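Local coordinates for protein diketoreductase (Acinetobacter baylyi, PDB 4E12) that reduces dicarbonyl compounds with NADH and probably interconverts (3S)-3-hydroxyacyl-CoA and 3-oxoacyl-CoA in fatty acid beta-oxidation, at residues Met157-Thr162 and Lys185-Gly190. Sequence-based numbering, arbitrary orientation.
Sequences MGTTKT and KKEKAG
The sulfur of M157 is met by two backbone polar atoms of K188. The amide N of K188 gives SD a weak hydrogen bond of 3.4 Å, bent to 152° at the hydrogen, while K188 O lies equally near SD and at 3.9 Å from CE. What carries M157 there is a chain with CG anti to the backbone N (chi1 -172°) and SD in turn anti to CA, before chi3 turns the methyl aside; on the way CG passes 3.9 Å from E187 CA. E187 supplies the other half of the contact. Its CG, anti to the carbonyl carbon (chi1 -74°), sits against G158 O at 3.3 Å, and beyond it the side chain runs alongside that of T159, both pointing the same way, with OE2 4.0 Å from T159 CG2. OE1 bonds S127 of helix 126-133, whose P126 touches M157, T159 and E187. T159 O accepts from T162 N across the type I turn T159-T162; in addition, T159 OG1 accepts from K161 N in an ST turn, and T159 N donates to T162 OG1, 2.9 Å away. The contact thus joins the end of strand 153-158, in the Rossmann-type NAD-binding domain, to the linker from strand 180-183, outermost in this chain, to helix 193-209. The second subunit takes backbone hydrogen bonds from K185 and packs on K186 and K188. M157 is buried, its side chain about 7 Å from that of H143, predicted to matter for catalysis. The union rests on thioether and aliphatic packing plus one weak N-H...S bond, the E187 carboxylate making no bond to 157-162.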
ATOM      1  N   MET A 157      20.887   7.967   1.489  1.00 36.05           N
ATOM      2  CA  MET A 157      20.741   8.046   2.931  1.00 30.67           C
ATOM      3  C   MET A 157      22.113   8.044   3.596  1.00 37.51           C
ATOM      4  O   MET A 157      22.827   7.040   3.547  1.00 36.95           O
ATOM      5  CB  MET A 157      19.924   6.837   3.400  1.00 31.18           C
ATOM      6  CG  MET A 157      19.495   6.841   4.849  1.00 29.48           C
ATOM      7  SD  MET A 157      18.541   5.361   5.249  1.00 33.15           S
ATOM      8  CE  MET A 157      19.870   4.179   5.438  1.00 28.85           C
ATOM      9  N   GLY A 158      22.473   9.162   4.219  1.00 36.50           N
ATOM     10  CA  GLY A 158      23.747   9.237   4.913  1.00 46.43           C
ATOM     11  C   GLY A 158      23.639   9.122   6.419  1.00 45.52           C
ATOM     12  O   GLY A 158      22.576   8.792   6.955  1.00 43.40           O
ATOM     13  N   THR A 159      24.745   9.388   7.111  1.00 47.70           N
ATOM     14  CA  THR A 159      24.728   9.450   8.570  1.00 43.42           C
ATOM     15  C   THR A 159      24.818  10.915   8.971  1.00 39.28           C
ATOM     16  O   THR A 159      24.904  11.799   8.113  1.00 48.70           O
ATOM     17  CB  THR A 159      25.951   8.738   9.200  1.00 43.53           C
ATOM     18  OG1 THR A 159      27.135   9.475   8.876  1.00 48.42           O
ATOM     19  CG2 THR A 159      26.091   7.323   8.663  1.00 45.50           C
ATOM     20  N   THR A 160      24.800  11.171  10.272  1.00 47.83           N
ATOM     21  CA  THR A 160      24.999  12.514  10.797  1.00 49.95           C
ATOM     22  C   THR A 160      26.385  13.042  10.403  1.00 48.54           C
ATOM     23  O   THR A 160      26.613  14.254  10.362  1.00 53.11           O
ATOM     24  CB  THR A 160      24.877  12.512  12.333  1.00 57.66           C
ATOM     25  OG1 THR A 160      25.810  11.572  12.882  1.00 55.75           O
ATOM     26  CG2 THR A 160      23.472  12.115  12.754  1.00 74.60           C
ATOM     27  N   LYS A 161      27.302  12.128  10.093  1.00 49.68           N
ATOM     28  CA  LYS A 161      28.679  12.494   9.748  1.00 54.69           C
ATOM     29  C   LYS A 161      28.831  12.845   8.264  1.00 52.38           C
ATOM     30  O   LYS A 161      29.826  13.459   7.874  1.00 48.38           O
ATOM     31  CB  LYS A 161      29.628  11.340  10.093  1.00 51.76           C
ATOM     32  CG  LYS A 161      29.486  10.825  11.514  1.00 57.75           C
ATOM     33  CD  LYS A 161      30.279   9.543  11.731  1.00 78.87           C
ATOM     34  CE  LYS A 161      30.076   9.004  13.141  1.00 91.57           C
ATOM     35  NZ  LYS A 161      30.830   7.746  13.390  1.00 88.84           N
ATOM     36  N   THR A 162      27.856  12.461   7.438  1.00 46.08           N
ATOM     37  CA  THR A 162      27.968  12.661   5.992  1.00 47.81           C
ATOM     38  C   THR A 162      28.056  14.133   5.609  1.00 52.03           C
ATOM     39  O   THR A 162      27.263  14.956   6.069  1.00 48.81           O
ATOM     40  CB  THR A 162      26.779  12.047   5.211  1.00 43.94           C
ATOM     41  OG1 THR A 162      26.712  10.641   5.457  1.00 33.39           O
ATOM     42  CG2 THR A 162      26.965  12.277   3.725  1.00 39.08           C
ATOM     43  N   LYS A 185      16.499  12.179   4.786  1.00 35.92           N
ATOM     44  CA  LYS A 185      17.103  13.260   5.557  1.00 39.76           C
ATOM     45  C   LYS A 185      17.767  12.735   6.830  1.00 37.29           C
ATOM     46  O   LYS A 185      18.605  13.411   7.432  1.00 41.81           O
ATOM     47  CB  LYS A 185      16.043  14.331   5.875  1.00 39.11           C
ATOM     48  CG  LYS A 185      15.490  14.999   4.614  1.00 42.90           C
ATOM     49  CD  LYS A 185      14.276  15.878   4.874  1.00 48.54           C
ATOM     50  CE  LYS A 185      13.773  16.486   3.561  1.00 51.30           C
ATOM     51  NZ  LYS A 185      12.551  17.323   3.734  1.00 87.93           N
ATOM     52  N   LYS A 186      17.397  11.522   7.221  1.00 38.42           N
ATOM     53  CA  LYS A 186      17.953  10.864   8.391  1.00 39.58           C
ATOM     54  C   LYS A 186      17.966   9.368   8.114  1.00 43.07           C
ATOM     55  O   LYS A 186      17.217   8.885   7.263  1.00 40.44           O
ATOM     56  CB  LYS A 186      17.058  11.085   9.616  1.00 44.49           C
ATOM     57  CG  LYS A 186      16.881  12.512  10.072  1.00 56.40           C
ATOM     58  CD  LYS A 186      16.074  12.540  11.367  1.00 60.56           C
ATOM     59  CE  LYS A 186      15.873  13.958  11.881  1.00 82.80           C
ATOM     60  NZ  LYS A 186      15.090  13.990  13.151  1.00 78.94           N
ATOM     61  N   GLU A 187      18.790   8.623   8.837  1.00 39.90           N
ATOM     62  CA  GLU A 187      18.759   7.175   8.682  1.00 38.39           C
ATOM     63  C   GLU A 187      17.419   6.571   9.049  1.00 37.00           C
ATOM     64  O   GLU A 187      16.723   7.037   9.957  1.00 38.44           O
ATOM     65  CB  GLU A 187      19.827   6.487   9.508  1.00 42.26           C
ATOM     66  CG  GLU A 187      21.216   6.621   8.992  1.00 49.74           C
ATOM     67  CD  GLU A 187      22.128   5.686   9.730  1.00 51.20           C
ATOM     68  OE1 GLU A 187      22.037   5.644  10.977  1.00 54.34           O
ATOM     69  OE2 GLU A 187      22.900   4.967   9.071  1.00 45.28           O
ATOM     70  N   LYS A 188      17.091   5.507   8.340  1.00 36.61           N
ATOM     71  CA  LYS A 188      15.893   4.734   8.578  1.00 37.08           C
ATOM     72  C   LYS A 188      16.118   3.348   7.994  1.00 32.80           C
ATOM     73  O   LYS A 188      16.391   3.204   6.799  1.00 30.42           O
ATOM     74  CB  LYS A 188      14.692   5.410   7.900  1.00 34.39           C
ATOM     75  CG  LYS A 188      13.378   4.636   7.999  1.00 36.46           C
ATOM     76  CD  LYS A 188      12.827   4.577   9.420  1.00 34.10           C
ATOM     77  CE  LYS A 188      11.593   3.701   9.494  1.00 34.61           C
ATOM     78  NZ  LYS A 188      11.937   2.276   9.241  1.00 42.92           N
ATOM     79  N   ALA A 189      16.024   2.326   8.833  1.00 35.55           N
ATOM     80  CA  ALA A 189      16.139   0.968   8.338  1.00 34.12           C
ATOM     81  C   ALA A 189      15.019   0.721   7.345  1.00 33.59           C
ATOM     82  O   ALA A 189      13.864   1.066   7.606  1.00 36.32           O
ATOM     83  CB  ALA A 189      16.042  -0.027   9.481  1.00 32.79           C
ATOM     84  N   GLY A 190      15.369   0.105   6.225  1.00 34.55           N
ATOM     85  CA  GLY A 190      14.415  -0.108   5.149  1.00 35.28           C
ATOM     86  C   GLY A 190      14.188   1.123   4.288  1.00 32.64           C
ATOM     87  O   GLY A 190      13.320   1.121   3.413  1.00 40.30           O
TER